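Putative fimbrium subunit Fim1C (Bacteroides uniformis, PDB 4K4K) is a putative component of the fimbrial tip, part of the surface filaments that mediate bacterial cell adhesion and biofilm formation. Local coordinates at residues A[138-150]-A[196-209]. Numbering follows the deposited sequence.
Sequences THKLVKLDITIKA and LHTDGLKAEGIVLP
Strand 142-150 pairs antiparallel with strand 202-207, their axes at 167°. Three hydrogen-bonded pairs, Val142 with Val207, Leu144 with Gly205 and Ile146 with Ala203, alternate with non-hydrogen-bonded ones; Leu144 N to Gly205 O (2.8 Å) is almost straight at 178°. Ile148 N prolongs the series onto Leu201 O (2.7 Å), where the type II' turn of Asp199-Lys202 closes the hairpin formed with 197-199. On its other side strand 142-150 runs parallel to strand 247-256, Lys143 being backbone-bonded to Ser247 and Tyr249, within a fimbrillin-like domain, a family placed in the transthyretin clan.

The face of Val142, Leu144 and Ile146 is apolar. Leu144 CD1 meets Val207 CG1 at 3.9 Å; Leu144 and Ile148 also pack on Ile167 and Val165 of strand 164-177. In one of its two modelled positions, Leu196 extends across Gly205, its CG 4.3 Å from Gly205 CA, and brings CD2 to Ile146 CD1 (3.6 Å). The opposite face is mixed, the buried Ile206 lying beside a charged pair. Lys143 bends at chi2 (73°), laying CD over Gly205 O (3.5 Å) and bringing NZ to Glu204 OE1 (2.8 Å) from above the carboxylate plane, a salt bridge. Glu204 OE2 accepts ND1 of one His197 conformer (2.8 Å) through its anti lone pair, in the imidazole plane. Both carboxylate oxygens are then engaged, restricting rotation of the group, and Gln112 OE1 gives Lys143 NZ a second partner.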
loop_
_atom_site.group_PDB
_atom_site.type_symbol
_atom_site.label_atom_id
_atom_site.label_comp_id
_atom_site.label_asym_id
_atom_site.label_seq_id
_atom_site.Cartn_x
_atom_site.Cartn_y
_atom_site.Cartn_z
ATOM N N THR A 138 4.769 3.162 6.276
ATOM C CA THR A 138 3.396 2.731 6.611
ATOM C C THR A 138 2.559 2.796 5.350
ATOM O O THR A 138 2.782 3.664 4.490
ATOM C CB THR A 138 2.753 3.576 7.731
ATOM O OG1 THR A 138 2.738 4.925 7.304
ATOM C CG2 THR A 138 3.485 3.468 9.087
ATOM N N HIS A 139 1.622 1.858 5.199
ATOM C CA HIS A 139 0.743 1.849 4.028
ATOM C C HIS A 139 -0.289 2.967 4.152
ATOM O O HIS A 139 -0.885 3.139 5.226
ATOM C CB HIS A 139 0.019 0.503 3.938
ATOM C CG HIS A 139 0.925 -0.688 3.822
ATOM N ND1 HIS A 139 1.326 -1.174 2.590
ATOM C CD2 HIS A 139 1.423 -1.490 4.793
ATOM C CE1 HIS A 139 2.063 -2.249 2.847
ATOM N NE2 HIS A 139 2.149 -2.476 4.159
ATOM N N LYS A 140 -0.513 3.712 3.066
ATOM C CA LYS A 140 -1.482 4.832 3.071
ATOM C C LYS A 140 -2.894 4.382 2.642
ATOM O O LYS A 140 -3.868 5.126 2.850
ATOM C CB LYS A 140 -0.998 5.965 2.155
ATOM C CG LYS A 140 0.338 6.570 2.626
ATOM C CD LYS A 140 0.198 7.326 3.957
ATOM C CE LYS A 140 1.574 7.667 4.504
ATOM N NZ LYS A 140 1.470 8.448 5.762
ATOM N N LEU A 141 -3.006 3.145 2.079
ATOM C CA LEU A 141 -4.278 2.617 1.601
ATOM C C LEU A 141 -4.734 1.449 2.484
ATOM O O LEU A 141 -4.307 1.350 3.630
ATOM C CB LEU A 141 -4.221 2.265 0.106
ATOM C CG LEU A 141 -3.611 3.407 -0.798
ATOM C CD1 LEU A 141 -3.528 2.940 -2.263
ATOM C CD2 LEU A 141 -4.387 4.717 -0.674
ATOM N N VAL A 142 -5.657 0.627 1.982
ATOM C CA VAL A 142 -6.286 -0.437 2.779
ATOM C C VAL A 142 -6.156 -1.771 2.052
ATOM O O VAL A 142 -6.415 -1.843 0.855
ATOM C CB VAL A 142 -7.772 -0.058 3.015
ATOM C CG1 VAL A 142 -8.554 -1.201 3.690
ATOM C CG2 VAL A 142 -7.899 1.244 3.806
ATOM N N LYS A 143 -5.769 -2.824 2.784
ATOM C CA LYS A 143 -5.620 -4.144 2.200
ATOM C C LYS A 143 -6.825 -5.014 2.542
ATOM O O LYS A 143 -7.254 -5.059 3.699
ATOM C CB LYS A 143 -4.323 -4.808 2.708
ATOM C CG LYS A 143 -4.046 -6.238 2.185
ATOM C CD LYS A 143 -3.625 -6.231 0.743
ATOM C CE LYS A 143 -3.324 -7.633 0.247
ATOM N NZ LYS A 143 -2.683 -7.602 -1.092
ATOM N N LEU A 144 -7.355 -5.714 1.532
ATOM C CA LEU A 144 -8.423 -6.708 1.733
ATOM C C LEU A 144 -7.814 -8.077 1.493
ATOM O O LEU A 144 -7.175 -8.283 0.459
ATOM C CB LEU A 144 -9.633 -6.478 0.812
ATOM C CG LEU A 144 -10.259 -5.067 0.817
ATOM C CD1 LEU A 144 -11.456 -5.010 -0.125
ATOM C CD2 LEU A 144 -10.641 -4.608 2.239
ATOM N N ASP A 145 -7.993 -9.003 2.449
ATOM C CA ASP A 145 -7.439 -10.348 2.385
ATOM C C ASP A 145 -8.609 -11.298 2.611
ATOM O O ASP A 145 -9.166 -11.331 3.700
ATOM C CB ASP A 145 -6.325 -10.496 3.444
ATOM C CG ASP A 145 -5.543 -11.801 3.381
ATOM O OD1 ASP A 145 -6.179 -12.876 3.301
ATOM O OD2 ASP A 145 -4.307 -11.758 3.518
ATOM N N ILE A 146 -9.017 -12.008 1.564
ATOM C CA ILE A 146 -10.201 -12.859 1.624
ATOM C C ILE A 146 -9.829 -14.321 1.438
ATOM O O ILE A 146 -9.101 -14.680 0.508
ATOM C CB ILE A 146 -11.218 -12.352 0.552
ATOM C CG1 ILE A 146 -11.703 -10.919 0.912
ATOM C CG2 ILE A 146 -12.400 -13.328 0.332
ATOM C CD1 ILE A 146 -12.257 -10.128 -0.194
ATOM N N THR A 147 -10.361 -15.173 2.331
ATOM C CA THR A 147 -10.196 -16.612 2.234
ATOM C C THR A 147 -11.584 -17.183 2.013
ATOM O O THR A 147 -12.506 -16.845 2.758
ATOM C CB THR A 147 -9.515 -17.165 3.497
ATOM O OG1 THR A 147 -8.303 -16.449 3.697
ATOM C CG2 THR A 147 -9.202 -18.643 3.399
ATOM N N ILE A 148 -11.745 -18.021 0.992
ATOM C CA ILE A 148 -13.035 -18.639 0.699
ATOM C C ILE A 148 -13.007 -20.116 1.082
ATOM O O ILE A 148 -12.050 -20.812 0.768
ATOM C CB ILE A 148 -13.379 -18.453 -0.812
ATOM C CG1 ILE A 148 -13.510 -16.954 -1.187
ATOM C CG2 ILE A 148 -14.616 -19.258 -1.241
ATOM C CD1 ILE A 148 -13.215 -16.704 -2.677
ATOM N N LYS A 149 -14.069 -20.608 1.735
ATOM C CA LYS A 149 -14.186 -22.041 1.988
ATOM C C LYS A 149 -15.638 -22.475 1.840
ATOM O O LYS A 149 -16.553 -21.676 2.016
ATOM C CB LYS A 149 -13.616 -22.455 3.360
ATOM C CG LYS A 149 -14.223 -21.764 4.572
ATOM C CD LYS A 149 -13.467 -22.165 5.833
ATOM C CE LYS A 149 -14.144 -21.674 7.085
ATOM N NZ LYS A 149 -13.313 -21.912 8.297
ATOM N N ALA A 150 -15.845 -23.730 1.511
ATOM C CA ALA A 150 -17.204 -24.255 1.418
ATOM C C ALA A 150 -17.709 -24.630 2.804
ATOM O O ALA A 150 -16.899 -24.843 3.704
ATOM C CB ALA A 150 -17.226 -25.474 0.515
ATOM N N LEU A 196 -11.312 -8.086 -7.503
ATOM C CA LEU A 196 -10.174 -8.462 -6.661
ATOM C C LEU A 196 -9.372 -9.561 -7.359
ATOM O O LEU A 196 -9.942 -10.303 -8.158
ATOM C CB LEU A 196 -10.661 -8.927 -5.274
ATOM C CG LEU A 196 -10.956 -7.809 -4.275
ATOM C CD1 LEU A 196 -12.393 -7.346 -4.361
ATOM C CD2 LEU A 196 -10.676 -8.266 -2.866
ATOM N N HIS A 197 -8.065 -9.661 -7.084
ATOM C CA HIS A 197 -7.160 -10.661 -7.650
ATOM C C HIS A 197 -7.362 -12.001 -6.892
ATOM O O HIS A 197 -7.170 -12.008 -5.681
ATOM C CB HIS A 197 -5.715 -10.091 -7.528
ATOM C CG HIS A 197 -4.575 -11.061 -7.636
ATOM N ND1 HIS A 197 -3.634 -11.176 -6.622
ATOM C CD2 HIS A 197 -4.197 -11.848 -8.669
ATOM C CE1 HIS A 197 -2.758 -12.074 -7.044
ATOM N NE2 HIS A 197 -3.048 -12.502 -8.272
ATOM N N THR A 198 -7.699 -13.095 -7.588
ATOM C CA THR A 198 -7.868 -14.411 -6.970
ATOM C C THR A 198 -6.757 -15.378 -7.340
ATOM O O THR A 198 -6.296 -15.395 -8.484
ATOM C CB THR A 198 -9.208 -15.068 -7.330
ATOM O OG1 THR A 198 -9.344 -15.116 -8.751
ATOM C CG2 THR A 198 -10.396 -14.393 -6.697
ATOM N N ASP A 199 -6.386 -16.231 -6.378
ATOM C CA ASP A 199 -5.392 -17.282 -6.513
ATOM C C ASP A 199 -5.934 -18.444 -5.732
ATOM O O ASP A 199 -5.752 -18.525 -4.511
ATOM C CB ASP A 199 -4.014 -16.806 -6.009
ATOM C CG ASP A 199 -2.854 -17.776 -6.223
ATOM O OD1 ASP A 199 -3.072 -18.852 -6.829
ATOM O OD2 ASP A 199 -1.723 -17.443 -5.808
ATOM N N GLY A 200 -6.683 -19.286 -6.430
ATOM C CA GLY A 200 -7.381 -20.411 -5.829
ATOM C C GLY A 200 -8.518 -19.871 -4.988
ATOM O O GLY A 200 -9.274 -19.007 -5.445
ATOM N N LEU A 201 -8.582 -20.287 -3.723
ATOM C CA LEU A 201 -9.658 -19.810 -2.865
ATOM C C LEU A 201 -9.233 -18.605 -1.999
ATOM O O LEU A 201 -9.842 -18.326 -0.969
ATOM C CB LEU A 201 -10.226 -20.959 -2.032
ATOM C CG LEU A 201 -10.895 -22.085 -2.863
ATOM C CD1 LEU A 201 -11.409 -23.183 -1.979
ATOM C CD2 LEU A 201 -12.013 -21.542 -3.789
ATOM N N LYS A 202 -8.255 -17.834 -2.481
ATOM C CA LYS A 202 -7.794 -16.618 -1.825
ATOM C C LYS A 202 -7.987 -15.451 -2.769
ATOM O O LYS A 202 -7.764 -15.595 -3.971
ATOM C CB LYS A 202 -6.317 -16.742 -1.403
ATOM C CG LYS A 202 -6.107 -17.676 -0.213
ATOM C CD LYS A 202 -4.651 -18.095 -0.085
ATOM C CE LYS A 202 -4.473 -19.226 0.903
ATOM N NZ LYS A 202 -3.048 -19.631 1.036
ATOM N N ALA A 203 -8.440 -14.316 -2.246
ATOM C CA ALA A 203 -8.603 -13.090 -3.026
ATOM C C ALA A 203 -7.994 -11.941 -2.262
ATOM O O ALA A 203 -8.002 -11.940 -1.026
ATOM C CB ALA A 203 -10.069 -12.819 -3.323
ATOM N N GLU A 204 -7.441 -10.971 -2.981
ATOM C CA GLU A 204 -6.841 -9.824 -2.326
ATOM C C GLU A 204 -7.077 -8.576 -3.133
ATOM O O GLU A 204 -7.295 -8.635 -4.351
ATOM C CB GLU A 204 -5.334 -10.033 -2.072
ATOM C CG GLU A 204 -4.495 -10.067 -3.344
ATOM C CD GLU A 204 -3.028 -10.403 -3.159
ATOM O OE1 GLU A 204 -2.510 -10.255 -2.026
ATOM O OE2 GLU A 204 -2.383 -10.777 -4.165
ATOM N N GLY A 205 -7.048 -7.457 -2.440
ATOM C CA GLY A 205 -7.197 -6.162 -3.079
ATOM C C GLY A 205 -6.625 -5.043 -2.244
ATOM O O GLY A 205 -6.410 -5.211 -1.051
ATOM N N ILE A 206 -6.369 -3.904 -2.878
ATOM C CA ILE A 206 -5.938 -2.677 -2.225
ATOM C C ILE A 206 -6.983 -1.643 -2.589
ATOM O O ILE A 206 -7.256 -1.422 -3.774
ATOM C CB ILE A 206 -4.498 -2.245 -2.600
ATOM C CG1 ILE A 206 -3.488 -3.271 -2.036
ATOM C CG2 ILE A 206 -4.194 -0.805 -2.057
ATOM C CD1 ILE A 206 -2.022 -3.088 -2.475
ATOM N N VAL A 207 -7.631 -1.078 -1.580
ATOM C CA VAL A 207 -8.721 -0.128 -1.815
ATOM C C VAL A 207 -8.443 1.171 -1.061
ATOM O O VAL A 207 -7.560 1.222 -0.199
ATOM C CB VAL A 207 -10.104 -0.734 -1.426
ATOM C CG1 VAL A 207 -10.419 -1.982 -2.275
ATOM C CG2 VAL A 207 -10.184 -1.028 0.079
ATOM N N LEU A 208 -9.245 2.195 -1.346
ATOM C CA LEU A 208 -9.070 3.469 -0.678
ATOM C C LEU A 208 -9.697 3.467 0.708
ATOM O O LEU A 208 -10.757 2.855 0.911
ATOM C CB LEU A 208 -9.720 4.589 -1.513
ATOM C CG LEU A 208 -9.181 4.823 -2.922
ATOM C CD1 LEU A 208 -9.808 6.071 -3.514
ATOM C CD2 LEU A 208 -7.643 4.955 -2.926
ATOM N N PRO A 209 -9.128 4.262 1.642
ATOM C CA PRO A 209 -9.800 4.435 2.945
ATOM C C PRO A 209 -11.192 5.029 2.742
ATOM O O PRO A 209 -11.412 5.769 1.781
ATOM C CB PRO A 209 -8.881 5.416 3.700
ATOM C CG PRO A 209 -7.544 5.340 2.976
ATOM C CD PRO A 209 -7.894 5.078 1.550
#